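Local coordinates for protein Polyphosphate:AMP phosphotransferase (Meiothermus ruber H328, PDB 5O6M) that transfers phosphate from inorganic polyphosphate to nucleotides, converting AMP to ADP and ADP to ATP, at residues 22-27 / 232-237; 40-45 / 242-247. The protein carries 1 engineered substitution. One frame throughout, in Å; residues are numbered along the deposited sequence.

Overall arrangement
Both contacts join the N-terminal region of the chain to helix 232-249. The segments alternate along the sequence: 22-27, 40-45, 232-237, 242-247. Contact 1 sets the loop before helix 29-53 on the first turns of helix 232-249. Contact 2 packs helix 29-53 itself on a later part of the same helix. Their centres are about 16 Å apart, and their nearest atoms are about 5 Å apart without touching. Helix 232-249 follows strand 224-228, an outermost strand of the five-stranded parallel sheet within this chain. The two contacts therefore join the N-terminal loop and helix 29-53 to the last helix of the chain. None of the residues that line the ATP pocket belongs to either contact.

Contact 1: 22-27 / 232-237; sequences TSAFEG and NWYRNW. With PO4 (phosphate ion), chain B; PO4 (phosphate ion), chain C.
Trp233, which packs its indole against Phe25 and Thr22, uses its backbone N-H to donate to O2 of the phosphate ion of chain B, N to O2 2.7 Å. This ion is probably from the crystallisation liquor. Segment 22-27 meets the helix through a type I beta turn from Thr22 to Phe25, in which Phe25 N is bonded to Thr22 O. The turn sits on three aromatic side chains. Thr22 lies over one face of Tyr234, with CA 3.6 Å from the ring centroid in a CH-pi contact. Its CG2 comes 3.8 Å from Tyr234 CG. Ala24 N is bonded to Tyr234 OH, a bond made less certain by the tight modelled position of this hydroxyl. The hydroxyl also has Tyr4 OH as a hydrogen-bond partner.

Phe25 fits among all three rings. Its CG is carried anti to the backbone N (chi1 -175°), and from there CD1 reaches Trp237 and CD2 reaches Trp233. The edge of Phe25 is turned toward the face of the five-membered ring of Trp237, planes at 56°, and CD1 comes 3.7 Å from Trp237 CE2. Phe25 CB stands over the six-membered ring of Trp237, 4.1 Å from its centroid. The same CB approaches the edge of Tyr234, while CD2 lies 4.1 Å from Trp233 CZ3. Further along the helix start, Arg235 NH1 and NH2 bond to O4 and O2 of the phosphate ion of chain C. The whole is an aromatic cluster under a beta turn, beside a helix N-terminus that binds a phosphate ion, at the helix following the last sheet strand of this P-loop kinase fold.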
ATOM      1  N   THR D  22      40.638  -8.814  10.228  1.00 74.51           N
ATOM      2  CA  THR D  22      40.377  -9.858   9.242  1.00 71.86           C
ATOM      3  C   THR D  22      40.681 -11.238   9.811  1.00 70.75           C
ATOM      4  O   THR D  22      40.858 -12.194   9.049  1.00 73.39           O
ATOM      5  CB  THR D  22      41.191  -9.632   7.966  1.00 70.61           C
ATOM      6  OG1 THR D  22      42.589  -9.656   8.281  1.00 80.92           O
ATOM      7  CG2 THR D  22      40.838  -8.292   7.340  1.00 71.00           C
ATOM      8  N   SER D  23      40.730 -11.356  11.139  1.00 74.93           N
ATOM      9  CA  SER D  23      41.221 -12.558  11.800  1.00 80.85           C
ATOM     10  C   SER D  23      40.351 -13.783  11.557  1.00 79.37           C
ATOM     11  O   SER D  23      40.796 -14.898  11.846  1.00 78.77           O
ATOM     12  CB  SER D  23      41.344 -12.301  13.304  1.00 86.32           C
ATOM     13  OG  SER D  23      40.119 -11.830  13.841  1.00 74.91           O
ATOM     14  N   ALA D  24      39.133 -13.613  11.037  1.00 76.01           N
ATOM     15  CA  ALA D  24      38.253 -14.756  10.825  1.00 71.64           C
ATOM     16  C   ALA D  24      38.576 -15.522   9.549  1.00 66.73           C
ATOM     17  O   ALA D  24      38.140 -16.670   9.407  1.00 68.03           O
ATOM     18  CB  ALA D  24      36.791 -14.305  10.796  1.00 65.30           C
ATOM     19  N   PHE D  25      39.310 -14.918   8.616  1.00 61.71           N
ATOM     20  CA  PHE D  25      39.684 -15.568   7.367  1.00 80.73           C
ATOM     21  C   PHE D  25      41.199 -15.716   7.286  1.00 80.80           C
ATOM     22  O   PHE D  25      41.933 -14.729   7.413  1.00 77.51           O
ATOM     23  CB  PHE D  25      39.166 -14.799   6.148  1.00 75.02           C
ATOM     24  CG  PHE D  25      39.440 -15.497   4.845  1.00 79.26           C
ATOM     25  CD1 PHE D  25      38.697 -16.605   4.469  1.00 80.35           C
ATOM     26  CD2 PHE D  25      40.454 -15.062   4.008  1.00 79.34           C
ATOM     27  CE1 PHE D  25      38.954 -17.260   3.277  1.00 75.09           C
ATOM     28  CE2 PHE D  25      40.713 -15.711   2.815  1.00 78.02           C
ATOM     29  CZ  PHE D  25      39.961 -16.811   2.449  1.00 69.37           C
ATOM     30  N   GLU D  26      41.657 -16.953   7.077  1.00 84.19           N
ATOM     31  CA  GLU D  26      43.081 -17.286   6.985  1.00 91.38           C
ATOM     32  C   GLU D  26      43.560 -17.114   5.549  1.00 86.84           C
ATOM     33  O   GLU D  26      43.510 -18.041   4.738  1.00 83.95           O
ATOM     34  CB  GLU D  26      43.347 -18.704   7.473  1.00101.41           C
ATOM     35  CG  GLU D  26      43.098 -18.935   8.944  1.00108.54           C
ATOM     36  CD  GLU D  26      43.659 -20.266   9.402  1.00116.88           C
ATOM     37  OE1 GLU D  26      44.271 -20.968   8.570  1.00116.60           O
ATOM     38  OE2 GLU D  26      43.502 -20.605  10.593  1.00123.45           O
ATOM     39  N   GLY D  27      44.014 -15.913   5.225  1.00 83.99           N
ATOM     40  CA  GLY D  27      44.474 -15.632   3.884  1.00 81.69           C
ATOM     41  C   GLY D  27      44.439 -14.142   3.616  1.00 84.41           C
ATOM     42  O   GLY D  27      44.257 -13.329   4.522  1.00 92.87           O
ATOM     43  N   ASN D 232      36.726  -4.230   1.686  1.00 74.70           N
ATOM     44  CA  ASN D 232      35.528  -4.726   1.016  1.00 70.12           C
ATOM     45  C   ASN D 232      35.540  -6.244   0.876  1.00 71.97           C
ATOM     46  O   ASN D 232      34.518  -6.902   1.107  1.00 66.37           O
ATOM     47  CB  ASN D 232      35.394  -4.075  -0.357  1.00 73.44           C
ATOM     48  CG  ASN D 232      35.031  -2.616  -0.267  1.00 74.29           C
ATOM     49  OD1 ASN D 232      34.856  -2.076   0.824  1.00 76.56           O
ATOM     50  ND2 ASN D 232      34.940  -1.959  -1.414  1.00 85.51           N
ATOM     51  N   TRP D 233      36.679  -6.822   0.487  1.00 67.93           N
ATOM     52  CA  TRP D 233      36.719  -8.267   0.282  1.00 64.59           C
ATOM     53  C   TRP D 233      36.372  -9.011   1.565  1.00 64.94           C
ATOM     54  O   TRP D 233      35.713 -10.057   1.525  1.00 64.99           O
ATOM     55  CB  TRP D 233      38.090  -8.701  -0.245  1.00 73.18           C
ATOM     56  CG  TRP D 233      39.253  -8.410   0.672  1.00 73.00           C
ATOM     57  CD1 TRP D 233      40.051  -7.301   0.661  1.00 71.38           C
ATOM     58  CD2 TRP D 233      39.762  -9.259   1.710  1.00 71.26           C
ATOM     59  NE1 TRP D 233      41.012  -7.400   1.639  1.00 75.94           N
ATOM     60  CE2 TRP D 233      40.858  -8.593   2.295  1.00 77.72           C
ATOM     61  CE3 TRP D 233      39.392 -10.513   2.207  1.00 69.81           C
ATOM     62  CZ2 TRP D 233      41.588  -9.140   3.350  1.00 77.94           C
ATOM     63  CZ3 TRP D 233      40.117 -11.054   3.253  1.00 72.64           C
ATOM     64  CH2 TRP D 233      41.202 -10.369   3.814  1.00 78.28           C
ATOM     65  N   TYR D 234      36.802  -8.488   2.715  1.00 64.58           N
ATOM     66  CA  TYR D 234      36.493  -9.151   3.975  1.00 65.44           C
ATOM     67  C   TYR D 234      35.044  -8.912   4.378  1.00 63.48           C
ATOM     68  O   TYR D 234      34.339  -9.846   4.774  1.00 62.09           O
ATOM     69  CB  TYR D 234      37.438  -8.670   5.076  1.00 68.56           C
ATOM     70  CG  TYR D 234      37.321  -9.476   6.350  1.00 73.50           C
ATOM     71  CD1 TYR D 234      37.808 -10.778   6.414  1.00 71.59           C
ATOM     72  CD2 TYR D 234      36.726  -8.944   7.482  1.00 68.83           C
ATOM     73  CE1 TYR D 234      37.706 -11.524   7.571  1.00 67.54           C
ATOM     74  CE2 TYR D 234      36.623  -9.683   8.646  1.00 75.26           C
ATOM     75  CZ  TYR D 234      37.116 -10.972   8.682  1.00 68.61           C
ATOM     76  OH  TYR D 234      37.015 -11.712   9.834  1.00 73.68           O
ATOM     77  N   ARG D 235      34.589  -7.662   4.276  1.00 61.36           N
ATOM     78  CA  ARG D 235      33.187  -7.351   4.534  1.00 60.49           C
ATOM     79  C   ARG D 235      32.275  -8.267   3.730  1.00 55.98           C
ATOM     80  O   ARG D 235      31.380  -8.918   4.282  1.00 57.57           O
ATOM     81  CB  ARG D 235      32.919  -5.883   4.202  1.00 60.08           C
ATOM     82  CG  ARG D 235      31.463  -5.454   4.288  1.00 63.98           C
ATOM     83  CD  ARG D 235      31.246  -4.181   3.485  1.00 56.79           C
ATOM     84  NE  ARG D 235      31.204  -4.450   2.050  1.00 56.95           N
ATOM     85  CZ  ARG D 235      31.495  -3.554   1.112  1.00 52.84           C
ATOM     86  NH1 ARG D 235      31.870  -2.330   1.452  1.00 53.72           N
ATOM     87  NH2 ARG D 235      31.422  -3.889  -0.169  1.00 60.85           N
ATOM     88  N   ASN D 236      32.496  -8.328   2.414  1.00 59.38           N
ATOM     89  CA  ASN D 236      31.662  -9.160   1.554  1.00 61.95           C
ATOM     90  C   ASN D 236      31.763 -10.633   1.933  1.00 58.99           C
ATOM     91  O   ASN D 236      30.752 -11.344   1.948  1.00 57.90           O
ATOM     92  CB  ASN D 236      32.053  -8.953   0.090  1.00 60.57           C
ATOM     93  CG  ASN D 236      31.860  -7.520  -0.367  1.00 68.09           C
ATOM     94  OD1 ASN D 236      31.058  -6.777   0.201  1.00 59.24           O
ATOM     95  ND2 ASN D 236      32.598  -7.122  -1.398  1.00 62.59           N
ATOM     96  N   TRP D 237      32.974 -11.118   2.233  1.00 60.03           N
ATOM     97  CA  TRP D 237      33.118 -12.526   2.596  1.00 60.33           C
ATOM     98  C   TRP D 237      32.420 -12.830   3.918  1.00 54.15           C
ATOM     99  O   TRP D 237      31.700 -13.828   4.039  1.00 58.35           O
ATOM    100  CB  TRP D 237      34.593 -12.921   2.692  1.00 61.97           C
ATOM    101  CG  TRP D 237      34.752 -14.318   3.237  1.00 58.28           C
ATOM    102  CD1 TRP D 237      34.676 -15.485   2.530  1.00 61.42           C
ATOM    103  CD2 TRP D 237      34.944 -14.693   4.607  1.00 55.28           C
ATOM    104  NE1 TRP D 237      34.838 -16.562   3.370  1.00 53.17           N
ATOM    105  CE2 TRP D 237      35.001 -16.103   4.651  1.00 67.89           C
ATOM    106  CE3 TRP D 237      35.085 -13.975   5.800  1.00 57.34           C
ATOM    107  CZ2 TRP D 237      35.195 -16.807   5.840  1.00 67.59           C
ATOM    108  CZ3 TRP D 237      35.276 -14.679   6.980  1.00 59.71           C
ATOM    109  CH2 TRP D 237      35.330 -16.079   6.989  1.00 54.98           C
TER
HETATM  110  P   PO4 B1005      38.860  -3.846  -1.530  1.00113.25           P
HETATM  111  O1  PO4 B1005      40.350  -4.054  -1.684  1.00108.20           O
HETATM  112  O2  PO4 B1005      38.239  -5.078  -0.914  1.00 95.70           O
HETATM  113  O3  PO4 B1005      38.244  -3.596  -2.888  1.00 98.36           O
HETATM  114  O4  PO4 B1005      38.608  -2.661  -0.627  1.00100.34           O
HETATM  115  P   PO4 C1006      32.350  -1.050  -2.602  0.74 83.81           P
HETATM  116  O1  PO4 C1006      33.585  -0.293  -3.031  0.74 73.33           O
HETATM  117  O2  PO4 C1006      32.659  -2.528  -2.526  0.74 67.25           O
HETATM  118  O3  PO4 C1006      31.249  -0.833  -3.611  0.74 89.38           O
HETATM  119  O4  PO4 C1006      31.904  -0.557  -1.246  0.74 73.74           O

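Contact 2: 40-45 / 242-247; sequences NRRLEK and ILVETL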
ATOM      1  N   ASN D  40      28.865 -17.483  -2.562  1.00 68.97           N
ATOM      2  CA  ASN D  40      27.852 -16.870  -3.413  1.00 58.37           C
ATOM      3  C   ASN D  40      26.976 -17.922  -4.081  1.00 62.45           C
ATOM      4  O   ASN D  40      25.749 -17.776  -4.132  1.00 62.37           O
ATOM      5  CB  ASN D  40      28.522 -15.986  -4.464  1.00 56.48           C
ATOM      6  CG  ASN D  40      27.520 -15.209  -5.295  1.00 68.83           C
ATOM      7  OD1 ASN D  40      27.198 -15.602  -6.418  1.00 64.34           O
ATOM      8  ND2 ASN D  40      27.016 -14.105  -4.747  1.00 57.14           N
ATOM      9  N   ARG D  41      27.582 -18.996  -4.590  1.00 65.81           N
ATOM     10  CA  ARG D  41      26.800 -19.987  -5.322  1.00 64.32           C
ATOM     11  C   ARG D  41      25.895 -20.781  -4.389  1.00 59.93           C
ATOM     12  O   ARG D  41      24.747 -21.081  -4.737  1.00 69.11           O
ATOM     13  CB  ARG D  41      27.730 -20.907  -6.111  1.00 71.20           C
ATOM     14  CG  ARG D  41      28.490 -20.169  -7.200  1.00 79.12           C
ATOM     15  CD  ARG D  41      29.449 -21.073  -7.954  1.00102.56           C
ATOM     16  NE  ARG D  41      30.231 -20.314  -8.928  1.00112.55           N
ATOM     17  CZ  ARG D  41      31.225 -20.819  -9.651  1.00123.72           C
ATOM     18  NH1 ARG D  41      31.565 -22.093  -9.515  1.00135.63           N
ATOM     19  NH2 ARG D  41      31.880 -20.049 -10.511  1.00115.96           N
ATOM     20  N   ARG D  42      26.381 -21.131  -3.195  1.00 66.18           N
ATOM     21  CA  ARG D  42      25.488 -21.731  -2.211  1.00 66.65           C
ATOM     22  C   ARG D  42      24.344 -20.783  -1.873  1.00 56.22           C
ATOM     23  O   ARG D  42      23.190 -21.206  -1.749  1.00 54.66           O
ATOM     24  CB  ARG D  42      26.253 -22.120  -0.946  1.00 63.32           C
ATOM     25  CG  ARG D  42      27.277 -23.227  -1.125  1.00 70.90           C
ATOM     26  CD  ARG D  42      27.546 -23.886   0.216  1.00 73.00           C
ATOM     27  NE  ARG D  42      28.393 -23.068   1.076  1.00 75.38           N
ATOM     28  CZ  ARG D  42      28.328 -23.072   2.403  1.00 77.15           C
ATOM     29  NH1 ARG D  42      29.135 -22.295   3.112  1.00 76.29           N
ATOM     30  NH2 ARG D  42      27.442 -23.844   3.023  1.00 70.63           N
ATOM     31  N   LEU D  43      24.651 -19.494  -1.708  1.00 54.44           N
ATOM     32  CA  LEU D  43      23.609 -18.505  -1.454  1.00 56.47           C
ATOM     33  C   LEU D  43      22.540 -18.558  -2.537  1.00 61.26           C
ATOM     34  O   LEU D  43      21.341 -18.616  -2.241  1.00 62.76           O
ATOM     35  CB  LEU D  43      24.230 -17.110  -1.369  1.00 58.08           C
ATOM     36  CG  LEU D  43      23.269 -15.934  -1.216  1.00 53.84           C
ATOM     37  CD1 LEU D  43      22.441 -16.092   0.040  1.00 59.82           C
ATOM     38  CD2 LEU D  43      24.045 -14.625  -1.187  1.00 53.41           C
ATOM     39  N   GLU D  44      22.962 -18.546  -3.805  1.00 53.73           N
ATOM     40  CA  GLU D  44      22.006 -18.648  -4.903  1.00 64.61           C
ATOM     41  C   GLU D  44      21.126 -19.879  -4.739  1.00 56.58           C
ATOM     42  O   GLU D  44      19.898 -19.803  -4.834  1.00 58.74           O
ATOM     43  CB  GLU D  44      22.741 -18.696  -6.247  1.00 61.55           C
ATOM     44  CG  GLU D  44      23.437 -17.401  -6.649  1.00 63.84           C
ATOM     45  CD  GLU D  44      24.228 -17.534  -7.946  1.00 71.95           C
ATOM     46  OE1 GLU D  44      24.975 -16.590  -8.286  1.00 55.98           O
ATOM     47  OE2 GLU D  44      24.101 -18.580  -8.624  1.00 60.27           O
ATOM     48  N   LYS D  45      21.748 -21.030  -4.474  1.00 65.89           N
ATOM     49  CA  LYS D  45      20.996 -22.279  -4.402  1.00 64.85           C
ATOM     50  C   LYS D  45      20.102 -22.320  -3.170  1.00 58.17           C
ATOM     51  O   LYS D  45      18.993 -22.865  -3.223  1.00 71.31           O
ATOM     52  CB  LYS D  45      21.961 -23.466  -4.418  1.00 70.09           C
ATOM     53  CG  LYS D  45      21.357 -24.770  -4.921  1.00 85.38           C
ATOM     54  CD  LYS D  45      20.341 -25.334  -3.942  1.00 82.26           C
ATOM     55  CE  LYS D  45      19.964 -26.761  -4.298  1.00 88.40           C
ATOM     56  NZ  LYS D  45      19.033 -27.349  -3.294  1.00 91.49           N
ATOM     57  N   ILE D 242      28.113 -15.499   7.205  1.00 57.82           N
ATOM     58  CA  ILE D 242      27.073 -15.473   8.226  1.00 50.32           C
ATOM     59  C   ILE D 242      25.712 -15.751   7.603  1.00 52.50           C
ATOM     60  O   ILE D 242      24.928 -16.555   8.122  1.00 50.65           O
ATOM     61  CB  ILE D 242      27.107 -14.129   8.978  1.00 60.25           C
ATOM     62  CG1 ILE D 242      28.412 -14.016   9.779  1.00 54.91           C
ATOM     63  CG2 ILE D 242      25.882 -13.964   9.867  1.00 56.37           C
ATOM     64  CD1 ILE D 242      28.752 -12.618  10.240  1.00 55.27           C
ATOM     65  N   LEU D 243      25.424 -15.125   6.461  1.00 58.84           N
ATOM     66  CA  LEU D 243      24.124 -15.315   5.822  1.00 60.16           C
ATOM     67  C   LEU D 243      23.920 -16.759   5.374  1.00 52.83           C
ATOM     68  O   LEU D 243      22.866 -17.355   5.625  1.00 54.96           O
ATOM     69  CB  LEU D 243      23.972 -14.364   4.635  1.00 56.45           C
ATOM     70  CG  LEU D 243      22.710 -14.603   3.804  1.00 57.05           C
ATOM     71  CD1 LEU D 243      21.474 -14.498   4.680  1.00 42.51           C
ATOM     72  CD2 LEU D 243      22.630 -13.628   2.636  1.00 55.47           C
ATOM     73  N   VAL D 244      24.920 -17.342   4.709  1.00 53.61           N
ATOM     74  CA  VAL D 244      24.758 -18.686   4.155  1.00 47.31           C
ATOM     75  C   VAL D 244      24.506 -19.701   5.263  1.00 52.33           C
ATOM     76  O   VAL D 244      23.582 -20.518   5.179  1.00 48.90           O
ATOM     77  CB  VAL D 244      25.979 -19.072   3.302  1.00 58.49           C
ATOM     78  CG1 VAL D 244      26.019 -20.581   3.103  1.00 48.42           C
ATOM     79  CG2 VAL D 244      25.931 -18.358   1.959  1.00 47.00           C
ATOM     80  N   GLU D 245      25.331 -19.674   6.314  1.00 55.44           N
ATOM     81  CA  GLU D 245      25.178 -20.652   7.389  1.00 61.63           C
ATOM     82  C   GLU D 245      23.802 -20.547   8.034  1.00 58.67           C
ATOM     83  O   GLU D 245      23.119 -21.559   8.239  1.00 55.99           O
ATOM     84  CB  GLU D 245      26.281 -20.476   8.433  1.00 71.62           C
ATOM     85  CG  GLU D 245      26.088 -21.347   9.668  1.00 90.26           C
ATOM     86  CD  GLU D 245      27.347 -21.478  10.504  1.00100.95           C
ATOM     87  OE1 GLU D 245      28.452 -21.400   9.926  1.00101.13           O
ATOM     88  OE2 GLU D 245      27.230 -21.661  11.737  1.00 94.22           O
ATOM     89  N   THR D 246      23.375 -19.323   8.360  1.00 50.86           N
ATOM     90  CA  THR D 246      22.025 -19.115   8.876  1.00 52.40           C
ATOM     91  C   THR D 246      20.985 -19.759   7.963  1.00 46.79           C
ATOM     92  O   THR D 246      20.048 -20.414   8.433  1.00 45.40           O
ATOM     93  CB  THR D 246      21.752 -17.620   9.047  1.00 45.68           C
ATOM     94  OG1 THR D 246      22.764 -17.046   9.884  1.00 44.72           O
ATOM     95  CG2 THR D 246      20.391 -17.398   9.689  1.00 42.65           C
ATOM     96  N   LEU D 247      21.124 -19.563   6.649  1.00 56.15           N
ATOM     97  CA  LEU D 247      20.187 -20.177   5.711  1.00 59.28           C
ATOM     98  C   LEU D 247      20.287 -21.699   5.741  1.00 55.64           C
ATOM     99  O   LEU D 247      19.265 -22.394   5.678  1.00 56.96           O
ATOM    100  CB  LEU D 247      20.431 -19.637   4.300  1.00 56.28           C
ATOM    101  CG  LEU D 247      20.058 -18.165   4.116  1.00 49.70           C
ATOM    102  CD1 LEU D 247      20.403 -17.670   2.727  1.00 37.79           C
ATOM    103  CD2 LEU D 247      18.572 -17.967   4.395  1.00 50.45           C
TER
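Leu43 and Val244 have the closest CA atoms of the two helices, 5.7 Å apart, and most of the packing gathers around them. The helix segments run at 39° to each other, with axes 9.6 Å apart at closest approach.

The apolar part is made by four side chains. Leu43 CG is anti to the backbone N (chi1 175°), and although its CB does not point straight at the other helix, the end of the side chain comes nearer to it. There, methyl CD1 meets two leucines of helix 232-249. It lies 3.6 Å from Leu243 CD2 and 3.7 Å from Leu247 CD1. The Leu43 and Leu243 side chains cross at about a right angle. Val244 CG2 fills in against the base of Leu43, 3.9 Å from its CB. All four residues are buried.

The second kind of contact is a methyl on a charged plane. Val244 CG1 sits over the centre of the Arg42 guanidinium, 3.5 Å from CZ, and the two side chains cross at about a right angle. The arginine chain is bent at chi3 (-76°), which sets NE for this approach. Arg42 NH2 makes a salt bridge to Glu248, so the charged end is held by the same helix whose valine covers its face.

Around this pair, Val244 and Leu247 also touch Leu46, further along helix 29-53. Ile242 and Thr246 reach strand 161-169, and Ile242 also meets strand 224-228. Helix 232-249 thus packs against both the parallel sheet and helix 29-53.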